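Local coordinates for protein putative transcriptional regulator (Bacillus cytotoxicus NVH 391-98, PDB 3K4H) that probably binds DNA as a LacI-type transcriptional regulator whose effector domain holds a glucose-containing glycan in the cleft between its two lobes, at residues A[120-125]-A[223-228]; A[227-232]-A[277-282]. All coordinates share one frame; numbering follows the deposited sequence.

Contact 1. Residues A[120-125]-A[223-228]. With GLC (alpha-D-glucopyranose), chain C.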
ATOM      1  N   ARG A 120      -0.902 -12.137   3.435  1.00 46.99           N
ATOM      2  CA  ARG A 120       0.033 -12.392   4.509  1.00 47.15           C
ATOM      3  C   ARG A 120      -0.723 -12.567   5.808  1.00 47.07           C
ATOM      4  O   ARG A 120      -0.439 -13.479   6.559  1.00 47.31           O
ATOM      5  CB  ARG A 120       1.018 -11.219   4.656  1.00 47.69           C
ATOM      6  CG  ARG A 120       2.315 -11.382   3.925  1.00 48.63           C
ATOM      7  CD  ARG A 120       3.410 -11.780   4.884  1.00 48.27           C
ATOM      8  NE  ARG A 120       4.653 -11.039   4.635  1.00 49.91           N
ATOM      9  CZ  ARG A 120       5.524 -10.688   5.578  1.00 48.50           C
ATOM     10  NH1 ARG A 120       5.321 -11.001   6.850  1.00 49.98           N
ATOM     11  NH2 ARG A 120       6.608 -10.021   5.245  1.00 50.10           N
ATOM     12  N   GLU A 121      -1.683 -11.682   6.076  1.00 47.26           N
ATOM     13  CA  GLU A 121      -2.368 -11.673   7.358  1.00 47.52           C
ATOM     14  C   GLU A 121      -3.255 -12.908   7.511  1.00 47.99           C
ATOM     15  O   GLU A 121      -3.262 -13.551   8.576  1.00 48.77           O
ATOM     16  CB  GLU A 121      -3.185 -10.409   7.525  1.00 47.81           C
ATOM     17  CG  GLU A 121      -2.398  -9.176   7.924  1.00 53.15           C
ATOM     18  CD  GLU A 121      -3.215  -7.900   7.763  1.00 48.23           C
ATOM     19  OE1 GLU A 121      -4.279  -7.930   7.106  1.00 53.67           O
ATOM     20  OE2 GLU A 121      -2.794  -6.851   8.282  1.00 53.62           O
ATOM     21  N   VAL A 122      -3.983 -13.246   6.447  1.00 47.10           N
ATOM     22  CA  VAL A 122      -4.759 -14.473   6.416  1.00 47.04           C
ATOM     23  C   VAL A 122      -3.863 -15.694   6.697  1.00 47.49           C
ATOM     24  O   VAL A 122      -4.254 -16.601   7.439  1.00 47.74           O
ATOM     25  CB  VAL A 122      -5.511 -14.629   5.069  1.00 47.00           C
ATOM     26  CG1 VAL A 122      -6.106 -16.009   4.922  1.00 45.40           C
ATOM     27  CG2 VAL A 122      -6.627 -13.611   4.971  1.00 46.49           C
ATOM     28  N   ALA A 123      -2.665 -15.716   6.110  1.00 46.88           N
ATOM     29  CA  ALA A 123      -1.797 -16.868   6.249  1.00 46.25           C
ATOM     30  C   ALA A 123      -1.225 -16.898   7.657  1.00 47.09           C
ATOM     31  O   ALA A 123      -1.088 -17.975   8.253  1.00 47.10           O
ATOM     32  CB  ALA A 123      -0.703 -16.863   5.201  1.00 45.31           C
ATOM     33  N   GLU A 124      -0.920 -15.715   8.200  1.00 47.49           N
ATOM     34  CA  GLU A 124      -0.474 -15.614   9.601  1.00 47.81           C
ATOM     35  C   GLU A 124      -1.569 -16.134  10.535  1.00 47.87           C
ATOM     36  O   GLU A 124      -1.288 -16.906  11.462  1.00 47.33           O
ATOM     37  CB  GLU A 124      -0.047 -14.197   9.952  1.00 47.79           C
ATOM     38  CG  GLU A 124       1.357 -13.903   9.473  1.00 62.69           C
ATOM     39  CD  GLU A 124       1.700 -12.413   9.353  1.00 50.03           C
ATOM     40  OE1 GLU A 124       1.002 -11.548   9.957  1.00 63.13           O
ATOM     41  OE2 GLU A 124       2.696 -12.118   8.642  1.00 63.21           O
ATOM     42  N   TYR A 125      -2.818 -15.761  10.224  1.00 47.98           N
ATOM     43  CA  TYR A 125      -3.987 -16.215  10.972  1.00 47.84           C
ATOM     44  C   TYR A 125      -4.103 -17.742  11.038  1.00 48.16           C
ATOM     45  O   TYR A 125      -4.198 -18.308  12.141  1.00 49.06           O
ATOM     46  CB  TYR A 125      -5.265 -15.560  10.443  1.00 47.54           C
ATOM     47  CG  TYR A 125      -6.537 -16.134  11.008  1.00 53.51           C
ATOM     48  CD1 TYR A 125      -6.728 -16.272  12.390  1.00 47.89           C
ATOM     49  CD2 TYR A 125      -7.567 -16.542  10.159  1.00 47.79           C
ATOM     50  CE1 TYR A 125      -7.911 -16.818  12.898  1.00 53.49           C
ATOM     51  CE2 TYR A 125      -8.733 -17.080  10.661  1.00 53.30           C
ATOM     52  CZ  TYR A 125      -8.899 -17.212  12.016  1.00 47.54           C
ATOM     53  OH  TYR A 125     -10.070 -17.739  12.466  1.00 53.91           O
ATOM     54  N   SER A 223     -10.149 -25.955   7.250  1.00 42.24           N
ATOM     55  CA  SER A 223     -10.450 -24.543   7.420  1.00 42.76           C
ATOM     56  C   SER A 223     -10.362 -23.823   6.065  1.00 44.08           C
ATOM     57  O   SER A 223      -9.472 -24.110   5.247  1.00 44.71           O
ATOM     58  CB  SER A 223      -9.479 -23.899   8.422  1.00 42.52           C
ATOM     59  OG  SER A 223      -9.530 -24.536   9.684  1.00 62.95           O
ATOM     60  N   ILE A 224     -11.280 -22.889   5.842  1.00 44.16           N
ATOM     61  CA  ILE A 224     -11.326 -22.096   4.624  1.00 44.36           C
ATOM     62  C   ILE A 224     -11.341 -20.618   5.001  1.00 43.81           C
ATOM     63  O   ILE A 224     -12.155 -20.217   5.825  1.00 44.68           O
ATOM     64  CB  ILE A 224     -12.657 -22.327   3.859  1.00 44.99           C
ATOM     65  CG1 ILE A 224     -12.877 -23.796   3.521  1.00 57.75           C
ATOM     66  CG2 ILE A 224     -12.740 -21.463   2.611  1.00 57.70           C
ATOM     67  CD1 ILE A 224     -14.333 -24.065   3.100  1.00 44.96           C
ATOM     68  N   VAL A 225     -10.474 -19.811   4.394  1.00 42.55           N
ATOM     69  CA  VAL A 225     -10.688 -18.376   4.346  1.00 42.35           C
ATOM     70  C   VAL A 225     -10.761 -17.972   2.882  1.00 43.96           C
ATOM     71  O   VAL A 225     -10.034 -18.549   2.053  1.00 45.16           O
ATOM     72  CB  VAL A 225      -9.564 -17.577   4.984  1.00 41.50           C
ATOM     73  CG1 VAL A 225      -9.945 -16.110   4.989  1.00 27.52           C
ATOM     74  CG2 VAL A 225      -9.309 -18.043   6.403  1.00 27.32           C
ATOM     75  N   SER A 226     -11.589 -17.004   2.554  1.00 43.08           N
ATOM     76  CA  SER A 226     -11.755 -16.501   1.216  1.00 42.93           C
ATOM     77  C   SER A 226     -11.792 -14.999   1.222  1.00 43.81           C
ATOM     78  O   SER A 226     -11.639 -14.380   2.215  1.00 44.68           O
ATOM     79  CB  SER A 226     -13.013 -17.034   0.598  1.00 43.32           C
ATOM     80  OG  SER A 226     -13.791 -15.980   0.136  1.00 53.78           O
ATOM     81  N   PHE A 227     -12.021 -14.401   0.086  1.00 43.93           N
ATOM     82  CA  PHE A 227     -11.931 -12.974  -0.059  1.00 44.11           C
ATOM     83  C   PHE A 227     -13.168 -12.369  -0.638  1.00 45.11           C
ATOM     84  O   PHE A 227     -13.842 -12.973  -1.368  1.00 44.97           O
ATOM     85  CB  PHE A 227     -10.839 -12.644  -1.029  1.00 43.56           C
ATOM     86  CG  PHE A 227      -9.540 -12.411  -0.421  1.00 31.58           C
ATOM     87  CD1 PHE A 227      -9.121 -11.178  -0.143  1.00 42.75           C
ATOM     88  CD2 PHE A 227      -8.693 -13.422  -0.197  1.00 43.02           C
ATOM     89  CE1 PHE A 227      -7.916 -10.986   0.397  1.00 31.58           C
ATOM     90  CE2 PHE A 227      -7.501 -13.207   0.345  1.00 31.43           C
ATOM     91  CZ  PHE A 227      -7.119 -12.002   0.638  1.00 42.13           C
ATOM     92  N   ASN A 228     -13.413 -11.124  -0.317  1.00 45.79           N
ATOM     93  CA  ASN A 228     -14.493 -10.315  -0.842  1.00 46.73           C
ATOM     94  C   ASN A 228     -15.835 -10.186  -0.162  1.00 49.11           C
ATOM     95  O   ASN A 228     -16.536  -9.301  -0.465  1.00 50.36           O
ATOM     96  CB  ASN A 228     -14.882 -10.949  -2.150  1.00 46.17           C
ATOM     97  CG  ASN A 228     -13.977 -10.620  -3.280  1.00 49.93           C
ATOM     98  OD1 ASN A 228     -14.215 -11.041  -4.380  1.00 46.36           O
ATOM     99  ND2 ASN A 228     -12.954  -9.880  -3.031  1.00 46.16           N
TER
HETATM  100  C1  GLC C   1     -13.028 -11.107  -8.289  0.80 67.14           C
HETATM  101  C2  GLC C   1     -12.940 -10.224  -9.524  0.80 65.21           C
HETATM  102  C3  GLC C   1     -11.603  -9.518  -9.552  0.80 67.30           C
HETATM  103  C4  GLC C   1     -11.554  -8.670  -8.294  0.80 65.06           C
HETATM  104  C5  GLC C   1     -11.492  -9.597  -7.078  0.80 67.42           C
HETATM  105  C6  GLC C   1     -11.532  -8.775  -5.777  0.80 65.26           C
HETATM  106  O1  GLC C   1     -12.258 -12.262  -8.501  0.80 65.50           O
HETATM  107  O2  GLC C   1     -13.060 -11.022 -10.676  0.80 67.57           O
HETATM  108  O3  GLC C   1     -11.485  -8.759 -10.740  0.80 65.33           O
HETATM  109  O4  GLC C   1     -10.440  -7.805  -8.284  0.80 67.28           O
HETATM  110  O5  GLC C   1     -12.580 -10.504  -7.084  0.80 65.29           O
HETATM  111  O6  GLC C   1     -10.861  -9.411  -4.712  0.80 67.43           O
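Val122 and Val225 meet methyl to methyl, and this apolar pair carries most of the contact between the helix 115-128 and the strand 223-227. The two side chains reach toward each other tip to tip: Val122 CG1 lies 3.8 Å from Val225 CB and equally near its CG1. In Val122 that methyl stands anti to the backbone N (chi1 169°), which carries it off the helix and onto the strand. Val225 has the same setting, and its CG2 also faces Tyr125. The CA atoms of Val122 and Val225 are 7.4 Å apart, close enough for the two valines to meet directly.

The aromatic part is looser. Tyr125, one helical turn beyond Val122, brings CE2 to 4.4 Å from Val225 CG2, and the methyl sits at the ring edge, near its plane, not over a face; the cation-pi partner of this ring is Lys280. Leu278 of strand 277-279 touches Val122, Tyr125 and Val225 alike and extends the same apolar layer.

Polar groups act at the margins. On the helix, Arg120 NH1 makes a weak salt bridge of 3.4 Å to Glu124 OE2, which lies in the guanidinium plane, while Arg120 NH2 forms a salt bridge with Asp155 of the second subunit. Just past the end of strand 223-227, Asn228 belongs to the glycan pocket and lies against the glucose, which Asp200 and Arg149 also bind. A helix packed through apolar side chains against the strands of a largely parallel sheet is the layered alpha/beta architecture of the periplasmic binding protein-like fold.

Contact 2. Residues A[227-232]-A[277-282]. With GLC (alpha-D-glucopyranose), chain C.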
ATOM      1  N   PHE A 227     -12.021 -14.401   0.086  1.00 43.93           N
ATOM      2  CA  PHE A 227     -11.931 -12.974  -0.059  1.00 44.11           C
ATOM      3  C   PHE A 227     -13.168 -12.369  -0.638  1.00 45.11           C
ATOM      4  O   PHE A 227     -13.842 -12.973  -1.368  1.00 44.97           O
ATOM      5  CB  PHE A 227     -10.839 -12.644  -1.029  1.00 43.56           C
ATOM      6  CG  PHE A 227      -9.540 -12.411  -0.421  1.00 31.58           C
ATOM      7  CD1 PHE A 227      -9.121 -11.178  -0.143  1.00 42.75           C
ATOM      8  CD2 PHE A 227      -8.693 -13.422  -0.197  1.00 43.02           C
ATOM      9  CE1 PHE A 227      -7.916 -10.986   0.397  1.00 31.58           C
ATOM     10  CE2 PHE A 227      -7.501 -13.207   0.345  1.00 31.43           C
ATOM     11  CZ  PHE A 227      -7.119 -12.002   0.638  1.00 42.13           C
ATOM     12  N   ASN A 228     -13.413 -11.124  -0.317  1.00 45.79           N
ATOM     13  CA  ASN A 228     -14.493 -10.315  -0.842  1.00 46.73           C
ATOM     14  C   ASN A 228     -15.835 -10.186  -0.162  1.00 49.11           C
ATOM     15  O   ASN A 228     -16.536  -9.301  -0.465  1.00 50.36           O
ATOM     16  CB  ASN A 228     -14.882 -10.949  -2.150  1.00 46.17           C
ATOM     17  CG  ASN A 228     -13.977 -10.620  -3.280  1.00 49.93           C
ATOM     18  OD1 ASN A 228     -14.215 -11.041  -4.380  1.00 46.36           O
ATOM     19  ND2 ASN A 228     -12.954  -9.880  -3.031  1.00 46.16           N
ATOM     20  N   ASN A 229     -16.168 -10.925   0.853  1.00 49.72           N
ATOM     21  CA  ASN A 229     -17.394 -10.616   1.530  1.00 49.49           C
ATOM     22  C   ASN A 229     -18.691 -10.562   0.778  1.00 49.74           C
ATOM     23  O   ASN A 229     -19.486  -9.706   0.993  1.00 50.21           O
ATOM     24  CB  ASN A 229     -17.231  -9.368   2.323  1.00 49.29           C
ATOM     25  CG  ASN A 229     -18.245  -9.238   3.371  1.00 53.76           C
ATOM     26  OD1 ASN A 229     -19.117 -10.044   3.495  1.00 49.02           O
ATOM     27  ND2 ASN A 229     -18.148  -8.209   4.126  1.00 48.68           N
ATOM     28  N   ALA A 230     -18.914 -11.487  -0.103  1.00 50.15           N
ATOM     29  CA  ALA A 230     -20.144 -11.539  -0.824  1.00 51.46           C
ATOM     30  C   ALA A 230     -21.264 -11.828   0.088  1.00 54.52           C
ATOM     31  O   ALA A 230     -21.144 -12.547   1.016  1.00 55.45           O
ATOM     32  CB  ALA A 230     -20.093 -12.576  -1.799  1.00 51.27           C
ATOM     33  N   LEU A 231     -22.406 -11.295  -0.216  1.00 56.63           N
ATOM     34  CA  LEU A 231     -23.524 -11.447   0.644  1.00 57.80           C
ATOM     35  C   LEU A 231     -23.735 -12.892   0.823  1.00 58.38           C
ATOM     36  O   LEU A 231     -24.215 -13.328   1.808  1.00 58.87           O
ATOM     37  CB  LEU A 231     -24.728 -10.881  -0.043  1.00 58.47           C
ATOM     38  CG  LEU A 231     -26.044 -11.166   0.629  1.00 75.77           C
ATOM     39  CD1 LEU A 231     -26.229 -10.170   1.691  1.00 59.85           C
ATOM     40  CD2 LEU A 231     -27.144 -11.062  -0.339  1.00 59.21           C
ATOM     41  N   LEU A 232     -23.417 -13.654  -0.172  1.00 58.56           N
ATOM     42  CA  LEU A 232     -23.601 -15.098  -0.080  1.00 59.06           C
ATOM     43  C   LEU A 232     -22.712 -15.730   0.989  1.00 57.98           C
ATOM     44  O   LEU A 232     -23.072 -16.735   1.594  1.00 57.54           O
ATOM     45  CB  LEU A 232     -23.338 -15.752  -1.435  1.00 60.11           C
ATOM     46  CG  LEU A 232     -24.336 -15.543  -2.580  1.00 88.71           C
ATOM     47  CD1 LEU A 232     -23.639 -15.544  -3.970  1.00 60.75           C
ATOM     48  CD2 LEU A 232     -25.447 -16.582  -2.497  1.00 60.27           C
ATOM     49  N   LYS A 277     -10.468  -5.940   5.704  1.00 45.56           N
ATOM     50  CA  LYS A 277     -10.716  -6.457   7.048  1.00 46.44           C
ATOM     51  C   LYS A 277     -10.956  -7.957   6.984  1.00 45.43           C
ATOM     52  O   LYS A 277     -11.825  -8.426   6.260  1.00 45.61           O
ATOM     53  CB  LYS A 277     -11.958  -5.808   7.626  1.00 48.76           C
ATOM     54  CG  LYS A 277     -11.861  -5.532   9.086  1.00 67.57           C
ATOM     55  CD  LYS A 277     -13.238  -5.564   9.714  1.00 53.36           C
ATOM     56  CE  LYS A 277     -13.192  -5.128  11.183  1.00 67.57           C
ATOM     57  NZ  LYS A 277     -13.628  -3.707  11.190  1.00 55.73           N
ATOM     58  N   LEU A 278     -10.205  -8.715   7.759  1.00 44.31           N
ATOM     59  CA  LEU A 278     -10.442 -10.132   7.846  1.00 43.41           C
ATOM     60  C   LEU A 278     -11.623 -10.426   8.784  1.00 44.20           C
ATOM     61  O   LEU A 278     -11.535 -10.156   9.988  1.00 43.65           O
ATOM     62  CB  LEU A 278      -9.180 -10.797   8.335  1.00 42.41           C
ATOM     63  CG  LEU A 278      -9.265 -12.263   8.703  1.00 40.27           C
ATOM     64  CD1 LEU A 278      -9.674 -13.144   7.514  1.00 42.18           C
ATOM     65  CD2 LEU A 278      -7.889 -12.586   9.180  1.00 42.25           C
ATOM     66  N   LEU A 279     -12.711 -10.952   8.271  1.00 45.01           N
ATOM     67  CA  LEU A 279     -13.817 -11.277   9.114  1.00 45.81           C
ATOM     68  C   LEU A 279     -13.792 -12.707   9.387  1.00 46.84           C
ATOM     69  O   LEU A 279     -14.000 -13.466   8.512  1.00 47.04           O
ATOM     70  CB  LEU A 279     -15.102 -11.089   8.384  1.00 45.49           C
ATOM     71  CG  LEU A 279     -15.277  -9.772   7.722  1.00 61.72           C
ATOM     72  CD1 LEU A 279     -16.518  -9.806   7.023  1.00 45.19           C
ATOM     73  CD2 LEU A 279     -15.317  -8.791   8.766  1.00 45.94           C
ATOM     74  N   LYS A 280     -13.590 -13.095  10.624  1.00 47.59           N
ATOM     75  CA  LYS A 280     -13.572 -14.485  10.911  1.00 48.18           C
ATOM     76  C   LYS A 280     -14.943 -14.867  11.283  1.00 48.21           C
ATOM     77  O   LYS A 280     -15.472 -14.389  12.227  1.00 48.02           O
ATOM     78  CB  LYS A 280     -12.648 -14.739  12.055  1.00 48.03           C
ATOM     79  CG  LYS A 280     -11.696 -13.658  12.253  1.00 49.68           C
ATOM     80  CD  LYS A 280     -10.427 -14.135  12.827  1.00 47.99           C
ATOM     81  CE  LYS A 280      -9.541 -12.982  13.024  1.00 49.76           C
ATOM     82  NZ  LYS A 280      -8.258 -13.362  13.534  1.00 48.22           N
ATOM     83  N   ARG A 281     -15.554 -15.701  10.478  1.00 48.46           N
ATOM     84  CA  ARG A 281     -16.856 -16.144  10.809  1.00 48.88           C
ATOM     85  C   ARG A 281     -16.776 -17.543  11.335  1.00 50.06           C
ATOM     86  O   ARG A 281     -16.246 -17.774  12.369  1.00 49.87           O
ATOM     87  CB  ARG A 281     -17.769 -16.054   9.598  1.00 48.32           C
ATOM     88  CG  ARG A 281     -17.719 -14.734   8.867  1.00 52.66           C
ATOM     89  CD  ARG A 281     -19.060 -14.277   8.315  1.00 47.48           C
ATOM     90  NE  ARG A 281     -19.005 -13.786   6.947  1.00 52.81           N
ATOM     91  CZ  ARG A 281     -19.344 -12.573   6.576  1.00 45.52           C
ATOM     92  NH1 ARG A 281     -19.264 -12.226   5.329  1.00 53.06           N
ATOM     93  NH2 ARG A 281     -19.758 -11.708   7.442  1.00 52.47           N
ATOM     94  N   GLN A 282     -17.354 -18.477  10.621  1.00 51.01           N
ATOM     95  CA  GLN A 282     -17.347 -19.860  11.030  1.00 50.93           C
ATOM     96  C   GLN A 282     -16.568 -20.969  10.356  1.00 50.16           C
ATOM     97  O   GLN A 282     -16.810 -22.089  10.620  1.00 49.65           O
ATOM     98  CB  GLN A 282     -18.752 -20.251  11.347  1.00 51.65           C
ATOM     99  CG  GLN A 282     -19.152 -19.491  12.543  1.00 71.93           C
ATOM    100  CD  GLN A 282     -20.516 -18.982  12.484  1.00 52.81           C
ATOM    101  OE1 GLN A 282     -21.445 -19.746  12.474  1.00 72.15           O
ATOM    102  NE2 GLN A 282     -20.663 -17.677  12.475  1.00 72.08           N
TER
HETATM  103  C1  GLC C   1     -13.028 -11.107  -8.289  0.80 67.14           C
HETATM  104  C2  GLC C   1     -12.940 -10.224  -9.524  0.80 65.21           C
HETATM  105  C3  GLC C   1     -11.603  -9.518  -9.552  0.80 67.30           C
HETATM  106  C4  GLC C   1     -11.554  -8.670  -8.294  0.80 65.06           C
HETATM  107  C5  GLC C   1     -11.492  -9.597  -7.078  0.80 67.42           C
HETATM  108  C6  GLC C   1     -11.532  -8.775  -5.777  0.80 65.26           C
HETATM  109  O1  GLC C   1     -12.258 -12.262  -8.501  0.80 65.50           O
HETATM  110  O2  GLC C   1     -13.060 -11.022 -10.676  0.80 67.57           O
HETATM  111  O3  GLC C   1     -11.485  -8.759 -10.740  0.80 65.33           O
HETATM  112  O4  GLC C   1     -10.440  -7.805  -8.284  0.80 67.28           O
HETATM  113  O5  GLC C   1     -12.580 -10.504  -7.084  0.80 65.29           O
HETATM  114  O6  GLC C   1     -10.861  -9.411  -4.712  0.80 67.43           O
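Asn229 meets Leu279 and Arg281 with the two ends of its amide, and its side chain can be followed outward from the backbone. CB points toward the segment 277-282, and CG stands anti to the backbone N (chi1 -161°), which extends the amide toward the edge strand. CG itself comes 4.1 Å from Leu279 CD1. At the amide the two branches part company. ND2 lies 3.7 Å from the same Leu279 methyl, a van der Waals contact of an amide nitrogen with a methyl, while its hydrogen-bond partner is Asp244 OD2. OD1 accepts a hydrogen bond of 2.9 Å from Arg281 NH1.

The geometry of that bond is uneven at its two ends. Seen from the arginine, OD1 lies in the guanidinium plane, at its edge; seen from the asparagine, NH1 stands well above the carbonyl plane, 51° out of it. An N-H...O angle of 137° confirms a bent bond, and the amide and guanidinium planes are steeply inclined. The arginine chain kinks twice along its length, and Leu279 CD1 covers the outer part of one guanidinium face at 3.6 Å from its plane.

Outside the two segments, NH1 also bonds to Ser233 OG and NE to Leu240 O, so several acceptors limit the rotation of the guanidinium group. The loop after strand 223-227, whose Asn228 lines the glycan pocket, is thereby joined to the chain around strand 277-279, the antiparallel edge strand that, next to 241-244, closes an otherwise parallel sheet in one lobe of the periplasmic binding protein-like fold.

Overall arrangement
After the first strands and helices, most of which build the other lobe, the chain enters helix 115-128, and contact 1 closes a loop of 97 residues when strand 223-227 returns beneath that helix. Contact 2 starts where contact 1 ends and closes a shorter loop of 44 residues at 277-282. The loops follow one another, neither enclosing the other; only the segments share Phe227 and Asn228. Their centres lie about 10 Å apart. Tyr125 and Lys280 form a cation-pi pair that links the outer segments directly. Together the contacts tie a covering helix, an inner strand and the antiparallel edge strand to one mixed sheet, with Asn228, common to both, reaching the bound glucose.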